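Local coordinates for beta sliding clamp (Bartonella birtlesii LL-WM9, PDB 6PTR), which probably forms a ring-shaped head-to-tail dimer around DNA that tethers DNA polymerases and other proteins and gives them processivity, at residues Ile75-Leu89 with Met107-Leu121. Sequence-based numbering, arbitrary orientation.
Sequences ITVPAYLLYDIVRKL and MSIVSGCTHFQLQCL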
ATOM      1  N   ILE C  75      24.385  23.852   1.903  1.00 16.60           N
ATOM      2  CA  ILE C  75      24.163  23.110   3.139  1.00 16.88           C
ATOM      3  C   ILE C  75      23.596  21.761   2.731  1.00 16.99           C
ATOM      4  O   ILE C  75      23.033  21.622   1.643  1.00 18.39           O
ATOM      5  CB  ILE C  75      23.190  23.895   4.062  1.00 20.10           C
ATOM      6  CG1 ILE C  75      23.161  23.301   5.469  1.00 25.79           C
ATOM      7  CG2 ILE C  75      21.782  23.905   3.488  1.00 20.52           C
ATOM      8  CD1 ILE C  75      24.416  23.549   6.240  1.00 27.99           C
ATOM      9  N   THR C  76      23.755  20.749   3.589  1.00 19.23           N
ATOM     10  CA  THR C  76      23.106  19.471   3.321  1.00 16.58           C
ATOM     11  C   THR C  76      22.111  19.191   4.441  1.00 18.53           C
ATOM     12  O   THR C  76      22.329  19.581   5.593  1.00 20.28           O
ATOM     13  CB  THR C  76      24.108  18.294   3.172  1.00 20.96           C
ATOM     14  OG1 THR C  76      24.494  17.816   4.468  1.00 20.22           O
ATOM     15  CG2 THR C  76      25.344  18.721   2.397  1.00 22.56           C
ATOM     16  N   VAL C  77      20.993  18.563   4.076  1.00 17.96           N
ATOM     17  CA  VAL C  77      19.791  18.458   4.904  1.00 19.61           C
ATOM     18  C   VAL C  77      19.291  17.025   4.785  1.00 17.42           C
ATOM     19  O   VAL C  77      19.306  16.486   3.669  1.00 19.79           O
ATOM     20  CB  VAL C  77      18.696  19.437   4.423  1.00 22.85           C
ATOM     21  CG1 VAL C  77      17.592  19.571   5.434  1.00 26.62           C
ATOM     22  CG2 VAL C  77      19.289  20.815   4.060  1.00 26.68           C
ATOM     23  N   PRO C  78      18.843  16.367   5.866  1.00 18.39           N
ATOM     24  CA  PRO C  78      18.289  15.006   5.716  1.00 17.70           C
ATOM     25  C   PRO C  78      17.165  14.960   4.689  1.00 23.69           C
ATOM     26  O   PRO C  78      16.202  15.725   4.774  1.00 19.25           O
ATOM     27  CB  PRO C  78      17.804  14.672   7.128  1.00 23.38           C
ATOM     28  CG  PRO C  78      18.750  15.482   8.022  1.00 23.75           C
ATOM     29  CD  PRO C  78      18.878  16.782   7.284  1.00 20.49           C
ATOM     30  N   ALA C  79      17.304  14.078   3.689  1.00 21.99           N
ATOM     31  CA  ALA C  79      16.520  14.245   2.468  1.00 19.42           C
ATOM     32  C   ALA C  79      15.075  13.787   2.643  1.00 19.93           C
ATOM     33  O   ALA C  79      14.160  14.452   2.147  1.00 24.09           O
ATOM     34  CB  ALA C  79      17.182  13.504   1.303  1.00 22.83           C
ATOM     35  N   TYR C  80      14.838  12.655   3.314  1.00 21.38           N
ATOM     36  CA  TYR C  80      13.457  12.208   3.461  1.00 22.65           C
ATOM     37  C   TYR C  80      12.685  13.135   4.393  1.00 28.75           C
ATOM     38  O   TYR C  80      11.507  13.421   4.150  1.00 28.22           O
ATOM     39  CB  TYR C  80      13.414  10.764   3.941  1.00 22.19           C
ATOM     40  CG  TYR C  80      13.713   9.820   2.787  1.00 30.07           C
ATOM     41  CD1 TYR C  80      12.727   9.481   1.868  1.00 37.62           C
ATOM     42  CD2 TYR C  80      14.983   9.290   2.607  1.00 36.24           C
ATOM     43  CE1 TYR C  80      12.997   8.635   0.807  1.00 37.27           C
ATOM     44  CE2 TYR C  80      15.258   8.434   1.559  1.00 39.94           C
ATOM     45  CZ  TYR C  80      14.264   8.120   0.656  1.00 40.60           C
ATOM     46  OH  TYR C  80      14.544   7.279  -0.402  1.00 44.86           O
ATOM     47  N   LEU C  81      13.340  13.629   5.446  1.00 26.28           N
ATOM     48  CA  LEU C  81      12.698  14.601   6.335  1.00 26.00           C
ATOM     49  C   LEU C  81      12.356  15.881   5.589  1.00 25.13           C
ATOM     50  O   LEU C  81      11.248  16.418   5.724  1.00 25.50           O
ATOM     51  CB  LEU C  81      13.610  14.929   7.517  1.00 25.43           C
ATOM     52  CG  LEU C  81      13.106  16.021   8.468  1.00 25.51           C
ATOM     53  CD1 LEU C  81      11.707  15.660   9.027  1.00 24.43           C
ATOM     54  CD2 LEU C  81      14.099  16.224   9.613  1.00 28.21           C
ATOM     55  N   LEU C  82      13.306  16.409   4.815  1.00 19.45           N
ATOM     56  CA  LEU C  82      13.013  17.625   4.066  1.00 20.68           C
ATOM     57  C   LEU C  82      11.861  17.397   3.102  1.00 23.06           C
ATOM     58  O   LEU C  82      10.964  18.234   2.998  1.00 19.69           O
ATOM     59  CB  LEU C  82      14.242  18.093   3.307  1.00 15.73           C
ATOM     60  CG  LEU C  82      14.061  19.367   2.493  1.00 19.94           C
ATOM     61  CD1 LEU C  82      13.671  20.559   3.388  1.00 21.10           C
ATOM     62  CD2 LEU C  82      15.343  19.657   1.733  1.00 19.27           C
ATOM     63  N   TYR C  83      11.866  16.258   2.397  1.00 20.39           N
ATOM     64  CA  TYR C  83      10.766  15.950   1.481  1.00 21.14           C
ATOM     65  C   TYR C  83       9.430  15.885   2.218  1.00 24.02           C
ATOM     66  O   TYR C  83       8.427  16.450   1.763  1.00 25.09           O
ATOM     67  CB  TYR C  83      11.027  14.623   0.753  1.00 22.33           C
ATOM     68  CG  TYR C  83      10.027  14.364  -0.354  1.00 23.05           C
ATOM     69  CD1 TYR C  83      10.108  15.063  -1.544  1.00 25.81           C
ATOM     70  CD2 TYR C  83       8.994  13.440  -0.197  1.00 34.32           C
ATOM     71  CE1 TYR C  83       9.202  14.848  -2.568  1.00 32.84           C
ATOM     72  CE2 TYR C  83       8.071  13.210  -1.224  1.00 35.89           C
ATOM     73  CZ  TYR C  83       8.192  13.923  -2.410  1.00 38.73           C
ATOM     74  OH  TYR C  83       7.294  13.735  -3.448  1.00 48.05           O
ATOM     75  N   ASP C  84       9.391  15.186   3.358  1.00 20.23           N
ATOM     76  CA  ASP C  84       8.133  15.067   4.087  1.00 23.78           C
ATOM     77  C   ASP C  84       7.647  16.428   4.571  1.00 26.08           C
ATOM     78  O   ASP C  84       6.434  16.682   4.594  1.00 28.73           O
ATOM     79  CB  ASP C  84       8.292  14.095   5.256  1.00 27.17           C
ATOM     80  CG  ASP C  84       8.469  12.651   4.801  1.00 48.91           C
ATOM     81  OD1 ASP C  84       8.050  12.313   3.674  1.00 54.85           O
ATOM     82  OD2 ASP C  84       9.028  11.849   5.576  1.00 58.50           O
ATOM     83  N   ILE C  85       8.565  17.318   4.954  1.00 20.89           N
ATOM     84  CA  ILE C  85       8.165  18.658   5.378  1.00 23.12           C
ATOM     85  C   ILE C  85       7.563  19.432   4.207  1.00 26.36           C
ATOM     86  O   ILE C  85       6.439  19.949   4.290  1.00 27.35           O
ATOM     87  CB  ILE C  85       9.363  19.409   5.993  1.00 23.01           C
ATOM     88  CG1 ILE C  85       9.703  18.824   7.366  1.00 23.16           C
ATOM     89  CG2 ILE C  85       9.090  20.922   6.053  1.00 25.22           C
ATOM     90  CD1 ILE C  85      11.081  19.278   7.867  1.00 28.43           C
ATOM     91  N   VAL C  86       8.285  19.487   3.086  1.00 22.34           N
ATOM     92  CA  VAL C  86       7.812  20.257   1.937  1.00 22.14           C
ATOM     93  C   VAL C  86       6.492  19.696   1.406  1.00 24.18           C
ATOM     94  O   VAL C  86       5.600  20.454   0.980  1.00 24.60           O
ATOM     95  CB  VAL C  86       8.912  20.289   0.857  1.00 19.01           C
ATOM     96  CG1 VAL C  86       8.446  21.115  -0.384  1.00 22.68           C
ATOM     97  CG2 VAL C  86      10.186  20.915   1.423  1.00 19.29           C
ATOM     98  N   ARG C  87       6.322  18.375   1.450  1.00 24.67           N
ATOM     99  CA  ARG C  87       5.050  17.780   1.036  1.00 24.81           C
ATOM    100  C   ARG C  87       3.858  18.384   1.768  1.00 28.03           C
ATOM    101  O   ARG C  87       2.770  18.499   1.195  1.00 28.57           O
ATOM    102  CB  ARG C  87       5.075  16.270   1.256  1.00 26.97           C
ATOM    103  CG  ARG C  87       3.784  15.557   0.838  1.00 32.45           C
ATOM    104  CD  ARG C  87       3.860  14.099   1.242  1.00 45.45           C
ATOM    105  NE  ARG C  87       4.538  13.989   2.530  1.00 54.69           N
ATOM    106  CZ  ARG C  87       3.934  13.821   3.703  1.00 56.00           C
ATOM    107  NH1 ARG C  87       2.601  13.705   3.787  1.00 41.84           N
ATOM    108  NH2 ARG C  87       4.680  13.756   4.799  1.00 59.79           N
ATOM    109  N   LYS C  88       4.032  18.772   3.029  1.00 25.31           N
ATOM    110  CA  LYS C  88       2.931  19.291   3.827  1.00 24.73           C
ATOM    111  C   LYS C  88       2.789  20.804   3.760  1.00 25.31           C
ATOM    112  O   LYS C  88       1.840  21.343   4.347  1.00 27.51           O
ATOM    113  CB  LYS C  88       3.095  18.885   5.291  1.00 25.06           C
ATOM    114  CG  LYS C  88       3.101  17.400   5.524  1.00 25.97           C
ATOM    115  CD  LYS C  88       3.115  17.121   7.007  1.00 28.53           C
ATOM    116  CE  LYS C  88       3.424  15.660   7.268  1.00 29.04           C
ATOM    117  NZ  LYS C  88       3.509  15.417   8.723  1.00 30.26           N
ATOM    118  N   LEU C  89       3.687  21.493   3.084  1.00 24.42           N
ATOM    119  CA  LEU C  89       3.518  22.932   2.947  1.00 26.58           C
ATOM    120  C   LEU C  89       2.634  23.241   1.742  1.00 35.16           C
ATOM    121  O   LEU C  89       2.627  22.491   0.757  1.00 36.14           O
ATOM    122  CB  LEU C  89       4.873  23.618   2.802  1.00 25.16           C
ATOM    123  CG  LEU C  89       5.792  23.409   4.004  1.00 26.02           C
ATOM    124  CD1 LEU C  89       7.205  23.932   3.713  1.00 23.92           C
ATOM    125  CD2 LEU C  89       5.204  24.091   5.240  1.00 32.96           C
ATOM    126  N   MET C 107      19.736  24.561   9.456  1.00 26.00           N
ATOM    127  CA  MET C 107      19.020  25.280   8.416  1.00 23.27           C
ATOM    128  C   MET C 107      17.624  25.616   8.909  1.00 27.89           C
ATOM    129  O   MET C 107      16.943  24.772   9.497  1.00 26.33           O
ATOM    130  CB  MET C 107      18.911  24.482   7.121  1.00 22.63           C
ATOM    131  CG  MET C 107      18.340  25.322   5.966  1.00 26.54           C
ATOM    132  SD  MET C 107      18.107  24.398   4.433  1.00 31.71           S
ATOM    133  CE  MET C 107      16.722  23.345   4.871  1.00 28.58           C
ATOM    134  N   SER C 108      17.218  26.853   8.678  1.00 22.86           N
ATOM    135  CA  SER C 108      15.865  27.300   8.959  1.00 20.89           C
ATOM    136  C   SER C 108      14.998  27.135   7.722  1.00 23.94           C
ATOM    137  O   SER C 108      15.429  27.407   6.595  1.00 23.94           O
ATOM    138  CB  SER C 108      15.891  28.764   9.412  1.00 24.91           C
ATOM    139  OG  SER C 108      14.608  29.350   9.389  1.00 34.28           O
ATOM    140  N   ILE C 109      13.763  26.680   7.936  1.00 22.04           N
ATOM    141  CA  ILE C 109      12.759  26.599   6.889  1.00 21.56           C
ATOM    142  C   ILE C 109      11.564  27.385   7.382  1.00 27.50           C
ATOM    143  O   ILE C 109      10.996  27.044   8.425  1.00 25.81           O
ATOM    144  CB  ILE C 109      12.354  25.155   6.586  1.00 22.29           C
ATOM    145  CG1 ILE C 109      13.564  24.281   6.239  1.00 21.70           C
ATOM    146  CG2 ILE C 109      11.328  25.132   5.477  1.00 26.65           C
ATOM    147  CD1 ILE C 109      13.223  22.828   6.238  1.00 24.54           C
ATOM    148  N   VAL C 110      11.184  28.439   6.660  1.00 24.34           N
ATOM    149  CA  VAL C 110      10.045  29.258   7.059  1.00 21.55           C
ATOM    150  C   VAL C 110       9.020  29.269   5.935  1.00 24.53           C
ATOM    151  O   VAL C 110       9.346  29.577   4.783  1.00 25.49           O
ATOM    152  CB  VAL C 110      10.468  30.695   7.420  1.00 29.30           C
ATOM    153  CG1 VAL C 110       9.249  31.550   7.675  1.00 28.77           C
ATOM    154  CG2 VAL C 110      11.368  30.681   8.656  1.00 29.00           C
ATOM    155  N   SER C 111       7.777  28.949   6.269  1.00 24.48           N
ATOM    156  CA  SER C 111       6.680  29.034   5.315  1.00 25.85           C
ATOM    157  C   SER C 111       5.482  29.564   6.088  1.00 26.05           C
ATOM    158  O   SER C 111       4.917  28.846   6.920  1.00 27.16           O
ATOM    159  CB  SER C 111       6.381  27.673   4.686  1.00 39.12           C
ATOM    160  OG  SER C 111       5.101  27.671   4.071  1.00 49.98           O
ATOM    161  N   GLY C 112       5.131  30.822   5.845  1.00 29.89           N
ATOM    162  CA  GLY C 112       4.047  31.425   6.607  1.00 33.20           C
ATOM    163  C   GLY C 112       4.493  31.563   8.042  1.00 30.37           C
ATOM    164  O   GLY C 112       5.603  32.030   8.328  1.00 30.12           O
ATOM    165  N   CYS C 113       3.643  31.112   8.961  1.00 30.35           N
ATOM    166  CA  CYS C 113       4.013  31.046  10.364  1.00 26.11           C
ATOM    167  C   CYS C 113       4.733  29.758  10.728  1.00 27.59           C
ATOM    168  O   CYS C 113       5.145  29.606  11.881  1.00 24.98           O
ATOM    169  CB  CYS C 113       2.774  31.197  11.239  1.00 29.15           C
ATOM    170  SG  CYS C 113       2.093  32.823  11.102  1.00 38.27           S
ATOM    171  N   THR C 114       4.906  28.834   9.786  1.00 22.68           N
ATOM    172  CA  THR C 114       5.559  27.570  10.107  1.00 21.42           C
ATOM    173  C   THR C 114       7.072  27.746  10.031  1.00 21.38           C
ATOM    174  O   THR C 114       7.587  28.279   9.047  1.00 22.69           O
ATOM    175  CB  THR C 114       5.126  26.471   9.135  1.00 24.69           C
ATOM    176  OG1 THR C 114       3.711  26.496   8.963  1.00 25.29           O
ATOM    177  CG2 THR C 114       5.523  25.125   9.687  1.00 26.86           C
ATOM    178  N   HIS C 115       7.786  27.289  11.059  1.00 21.40           N
ATOM    179  CA  HIS C 115       9.237  27.482  11.101  1.00 21.58           C
ATOM    180  C   HIS C 115       9.906  26.226  11.626  1.00 18.98           C
ATOM    181  O   HIS C 115       9.663  25.822  12.769  1.00 24.45           O
ATOM    182  CB  HIS C 115       9.592  28.695  11.972  1.00 26.12           C
ATOM    183  CG  HIS C 115      11.056  28.818  12.277  1.00 39.44           C
ATOM    184  ND1 HIS C 115      11.527  29.225  13.509  1.00 44.06           N
ATOM    185  CD2 HIS C 115      12.153  28.599  11.512  1.00 41.42           C
ATOM    186  CE1 HIS C 115      12.848  29.240  13.492  1.00 41.34           C
ATOM    187  NE2 HIS C 115      13.252  28.869  12.291  1.00 39.44           N
ATOM    188  N   PHE C 116      10.760  25.619  10.795  1.00 18.96           N
ATOM    189  CA  PHE C 116      11.572  24.468  11.184  1.00 18.72           C
ATOM    190  C   PHE C 116      13.022  24.908  11.350  1.00 20.57           C
ATOM    191  O   PHE C 116      13.499  25.779  10.624  1.00 21.94           O
ATOM    192  CB  PHE C 116      11.521  23.355  10.123  1.00 18.71           C
ATOM    193  CG  PHE C 116      10.145  22.779   9.897  1.00 20.07           C
ATOM    194  CD1 PHE C 116       9.277  23.359   8.982  1.00 25.32           C
ATOM    195  CD2 PHE C 116       9.734  21.650  10.594  1.00 24.10           C
ATOM    196  CE1 PHE C 116       7.988  22.833   8.780  1.00 23.40           C
ATOM    197  CE2 PHE C 116       8.460  21.123  10.402  1.00 21.95           C
ATOM    198  CZ  PHE C 116       7.595  21.707   9.481  1.00 21.13           C
ATOM    199  N   GLN C 117      13.714  24.325  12.321  1.00 20.29           N
ATOM    200  CA  GLN C 117      15.167  24.442  12.438  1.00 21.07           C
ATOM    201  C   GLN C 117      15.706  23.021  12.363  1.00 20.89           C
ATOM    202  O   GLN C 117      15.427  22.212  13.255  1.00 24.65           O
ATOM    203  CB  GLN C 117      15.575  25.107  13.751  1.00 22.79           C
ATOM    204  CG  GLN C 117      15.318  26.585  13.818  1.00 43.81           C
ATOM    205  CD  GLN C 117      16.389  27.373  13.093  1.00 55.02           C
ATOM    206  OE1 GLN C 117      17.514  26.902  12.930  1.00 61.58           O
ATOM    207  NE2 GLN C 117      16.048  28.576  12.654  1.00 60.07           N
ATOM    208  N   LEU C 118      16.447  22.703  11.304  1.00 21.26           N
ATOM    209  CA  LEU C 118      16.868  21.323  11.068  1.00 21.84           C
ATOM    210  C   LEU C 118      18.369  21.182  11.281  1.00 22.61           C
ATOM    211  O   LEU C 118      19.151  21.998  10.791  1.00 27.14           O
ATOM    212  CB  LEU C 118      16.507  20.847   9.659  1.00 21.26           C
ATOM    213  CG  LEU C 118      15.038  20.757   9.258  1.00 24.30           C
ATOM    214  CD1 LEU C 118      14.941  20.066   7.900  1.00 26.98           C
ATOM    215  CD2 LEU C 118      14.227  20.014  10.314  1.00 25.68           C
ATOM    216  N   GLN C 119      18.757  20.141  12.008  1.00 20.53           N
ATOM    217  CA  GLN C 119      20.160  19.779  12.137  1.00 19.74           C
ATOM    218  C   GLN C 119      20.691  19.304  10.794  1.00 23.37           C
ATOM    219  O   GLN C 119      20.124  18.402  10.176  1.00 25.58           O
ATOM    220  CB  GLN C 119      20.326  18.684  13.191  1.00 25.03           C
ATOM    221  CG  GLN C 119      19.993  19.110  14.605  1.00 28.77           C
ATOM    222  CD  GLN C 119      19.859  17.923  15.551  1.00 33.20           C
ATOM    223  OE1 GLN C 119      20.199  16.790  15.197  1.00 36.64           O
ATOM    224  NE2 GLN C 119      19.362  18.177  16.753  1.00 33.13           N
ATOM    225  N   CYS C 120      21.802  19.894  10.363  1.00 24.26           N
ATOM    226  CA  CYS C 120      22.347  19.704   9.030  1.00 18.11           C
ATOM    227  C   CYS C 120      23.820  19.308   9.110  1.00 19.03           C
ATOM    228  O   CYS C 120      24.410  19.205  10.190  1.00 24.18           O
ATOM    229  CB  CYS C 120      22.200  20.984   8.212  1.00 23.73           C
ATOM    230  SG  CYS C 120      20.494  21.293   7.720  1.00 32.66           S
ATOM    231  N   LEU C 121      24.411  19.107   7.938  1.00 18.97           N
ATOM    232  CA  LEU C 121      25.828  18.839   7.814  1.00 22.17           C
ATOM    233  C   LEU C 121      26.376  19.707   6.688  1.00 21.32           C
ATOM    234  O   LEU C 121      25.679  19.950   5.695  1.00 21.57           O
ATOM    235  CB  LEU C 121      26.070  17.349   7.530  1.00 22.35           C
ATOM    236  CG  LEU C 121      25.706  16.402   8.678  1.00 23.20           C
ATOM    237  CD1 LEU C 121      25.760  14.954   8.233  1.00 26.42           C
ATOM    238  CD2 LEU C 121      26.636  16.626   9.867  1.00 33.37           C
TER
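Ile85 lies over one face of the Phe116 ring, its CG2 3.9 Å from the ring centroid in a CH-pi contact displaced toward the CE1 rim. Chi1 of -72° sets CG2 above that side of the ring and turns CG1 and CD1 toward CE2 and CD2, from where CD1 meets Leu118 CD1 tip to tip. Branched and aromatic side chains suit this buried, apolar layer, where helix 79-88 runs antiparallel to strand 114-119 with the axes 10.7 Å apart. Leu81 CD2 meets Leu118 CD2 end to end; on strand 107-111, nearly parallel to the helix (12°), Ile109 CD1 receives Leu82 CD1 at 3.7 Å. Near the helix start, Met107 bends at chi3 (71°), and its flexible thioether brings CE to 3.7 Å from Val77 CG2, crossing that valine at about a right angle. The small Cys120 fits close to the chain, with CB 3.7 Å from Ile75 CG1. Beyond it Thr76 and Leu121 form a single antiparallel hydrogen-bonded pair: Leu121 N donates to Thr76 O, and Leu121 O accepts Thr76 N at 3.0 Å. Threonine suits this place because its hydroxyl gives the same carbonyl a second donor, from above its plane, and also bonds Asn40 ND2. Helix 15-26 packs beside helix 79-88, and His115 to Gln117 pair with a strand of the second subunit, extending the sheet across the interface. Such helix-on-antiparallel-sheet layering characterises the N-terminal domain of the DNA polymerase III beta subunit.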